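Long-range contact in Rho guanyl nucleotide exchange factor (Rom2), putative (Aspergillus fumigatus Af293, PDB 5O51), which probably acts as a guanine nucleotide exchange factor for Rho-type GTPases, the chain here being its beta-propeller CNH domain: residues His232-Asn237 with Phe273-Pro278. Numbering follows the deposited sequence.
Sequences HIERMN and FALSYP
L275 reaches across from the neighbouring strand, its CD2 methyl touching both E234 and M236; a branched apolar side chain can meet two partners at once. Strands 230-236 and 272-276 are the first strands of two successive four-stranded blades of the CNH beta-propeller; their segments run nearly parallel, 20° apart, with axes 8.2 Å from each other at the closest, too far for direct backbone pairing, so side chains fill the gap. M236 and L275 meet tip to tip, SD 3.8 Å from CD2. The thioether is flexible and apolar: its chain bends at the last torsion (chi3 63°), which brings CE to L275 CD2, and M236 CE also lies 4.0 Å from Y277 CD2, at the edge of the ring. In H232, CG anti to the backbone N (chi1 176°) carries the imidazole past F273; histidine suits the place because its ring packs CD2 4.0 Å from F273 CB and still offers NE2 to E234. The F273 ring meets W266 as well.

E234 is the polar element. Its OE2 rests 3.4 Å from L275 CD2, while OE1 accepts a bond of 2.8 Å from H232 NE2 through its anti lone pair, nearly in the imidazole plane. A water accepts the L275 backbone N-H but donates only weakly to OE1. The carboxylate would be expected to favour a protonated H232; apolar packing joins the blades, and the polar link between them is weak.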
loop_
_atom_site.group_PDB
_atom_site.type_symbol
_atom_site.label_atom_id
_atom_site.label_comp_id
_atom_site.label_asym_id
_atom_site.label_seq_id
_atom_site.Cartn_x
_atom_site.Cartn_y
_atom_site.Cartn_z
ATOM N N HIS A 232 5.609 2.324 6.990
ATOM C CA HIS A 232 5.438 3.411 6.025
ATOM C C HIS A 232 6.385 4.560 6.318
ATOM O O HIS A 232 6.572 4.939 7.500
ATOM C CB HIS A 232 3.970 3.899 6.021
ATOM C CG HIS A 232 3.704 5.076 5.147
ATOM N ND1 HIS A 232 3.684 4.987 3.769
ATOM C CD2 HIS A 232 3.457 6.378 5.443
ATOM C CE1 HIS A 232 3.438 6.179 3.256
ATOM N NE2 HIS A 232 3.303 7.042 4.249
ATOM N N ILE A 233 6.862 5.170 5.227
ATOM C CA ILE A 233 7.814 6.276 5.262
ATOM C C ILE A 233 7.291 7.411 4.418
ATOM O O ILE A 233 6.866 7.193 3.289
ATOM C CB ILE A 233 9.151 5.954 4.590
ATOM C CG1 ILE A 233 9.782 4.755 5.180
ATOM C CG2 ILE A 233 10.131 7.141 4.737
ATOM C CD1 ILE A 233 10.950 4.248 4.351
ATOM N N GLU A 234 7.367 8.622 4.935
ATOM C CA GLU A 234 6.850 9.784 4.228
ATOM C C GLU A 234 7.831 10.952 4.327
ATOM O O GLU A 234 8.269 11.320 5.420
ATOM C CB GLU A 234 5.520 10.169 4.857
ATOM C CG GLU A 234 4.794 11.281 4.127
ATOM C CD GLU A 234 3.556 10.874 3.316
ATOM O OE1 GLU A 234 3.168 9.671 3.175
ATOM O OE2 GLU A 234 2.964 11.843 2.806
ATOM N N ARG A 235 8.123 11.582 3.193
ATOM C CA ARG A 235 8.998 12.761 3.140
ATOM C C ARG A 235 8.213 13.988 3.566
ATOM O O ARG A 235 7.091 14.181 3.140
ATOM C CB ARG A 235 9.513 12.902 1.717
ATOM C CG ARG A 235 10.495 14.039 1.487
ATOM C CD ARG A 235 11.454 13.729 0.326
ATOM N NE ARG A 235 12.591 14.650 0.255
ATOM C CZ ARG A 235 13.558 14.763 1.179
ATOM N NH1 ARG A 235 13.563 14.034 2.300
ATOM N NH2 ARG A 235 14.537 15.637 0.999
ATOM N N MET A 236 8.763 14.819 4.441
ATOM C CA MET A 236 8.175 16.177 4.684
ATOM C C MET A 236 9.291 17.230 4.832
ATOM O O MET A 236 10.027 17.217 5.817
ATOM C CB MET A 236 7.277 16.184 5.919
ATOM C CG MET A 236 6.401 14.939 6.083
ATOM S SD MET A 236 5.314 15.036 7.506
ATOM C CE MET A 236 4.257 16.444 7.119
ATOM N N ASN A 237 9.447 18.105 3.834
ATOM C CA ASN A 237 10.618 19.010 3.757
ATOM C C ASN A 237 11.846 18.116 3.587
ATOM O O ASN A 237 11.778 17.118 2.851
ATOM C CB ASN A 237 10.749 19.886 5.027
ATOM C CG ASN A 237 9.416 20.413 5.505
ATOM O OD1 ASN A 237 9.098 20.346 6.713
ATOM N ND2 ASN A 237 8.610 20.928 4.561
ATOM N N PHE A 273 -0.968 3.354 6.944
ATOM C CA PHE A 273 -0.933 4.747 7.323
ATOM C C PHE A 273 -1.264 5.639 6.123
ATOM O O PHE A 273 -0.968 5.290 5.012
ATOM C CB PHE A 273 0.505 5.127 7.817
ATOM C CG PHE A 273 0.880 4.521 9.148
ATOM C CD1 PHE A 273 1.398 3.247 9.221
ATOM C CD2 PHE A 273 0.629 5.191 10.310
ATOM C CE1 PHE A 273 1.711 2.675 10.447
ATOM C CE2 PHE A 273 0.918 4.639 11.545
ATOM C CZ PHE A 273 1.456 3.380 11.608
ATOM N N ALA A 274 -1.842 6.798 6.381
ATOM C CA ALA A 274 -1.953 7.861 5.416
ATOM C C ALA A 274 -1.795 9.240 6.025
ATOM O O ALA A 274 -2.243 9.496 7.175
ATOM C CB ALA A 274 -3.293 7.775 4.756
ATOM N N LEU A 275 -1.193 10.134 5.247
ATOM C CA LEU A 275 -1.022 11.541 5.640
ATOM C C LEU A 275 -1.947 12.478 4.845
ATOM O O LEU A 275 -1.936 12.498 3.619
ATOM C CB LEU A 275 0.450 11.905 5.518
ATOM C CG LEU A 275 0.875 13.345 5.847
ATOM C CD1 LEU A 275 0.400 13.845 7.218
ATOM C CD2 LEU A 275 2.385 13.447 5.729
ATOM N N SER A 276 -2.801 13.217 5.543
ATOM C CA SER A 276 -3.611 14.295 4.944
ATOM C C SER A 276 -3.525 15.554 5.822
ATOM O O SER A 276 -4.397 15.810 6.677
ATOM C CB SER A 276 -5.040 13.837 4.748
ATOM O OG SER A 276 -5.728 14.790 4.012
ATOM N N TYR A 277 -2.464 16.319 5.609
ATOM C CA TYR A 277 -2.075 17.486 6.471
ATOM C C TYR A 277 -3.288 18.289 6.926
ATOM O O TYR A 277 -4.167 18.532 6.114
ATOM C CB TYR A 277 -1.011 18.382 5.797
ATOM C CG TYR A 277 -0.241 19.240 6.828
ATOM C CD1 TYR A 277 -0.836 20.394 7.370
ATOM C CD2 TYR A 277 1.073 18.902 7.265
ATOM C CE1 TYR A 277 -0.185 21.160 8.319
ATOM C CE2 TYR A 277 1.725 19.695 8.238
ATOM C CZ TYR A 277 1.061 20.804 8.755
ATOM O OH TYR A 277 1.597 21.643 9.703
ATOM N N PRO A 278 -3.426 18.653 8.219
ATOM C CA PRO A 278 -2.495 18.416 9.319
ATOM C C PRO A 278 -2.716 17.052 10.052
ATOM O O PRO A 278 -2.334 16.937 11.226
ATOM C CB PRO A 278 -2.832 19.598 10.258
ATOM C CG PRO A 278 -4.294 19.713 10.109
ATOM C CD PRO A 278 -4.652 19.316 8.712
HETATM O O HOH W 1 -0.193 9.126 2.835
#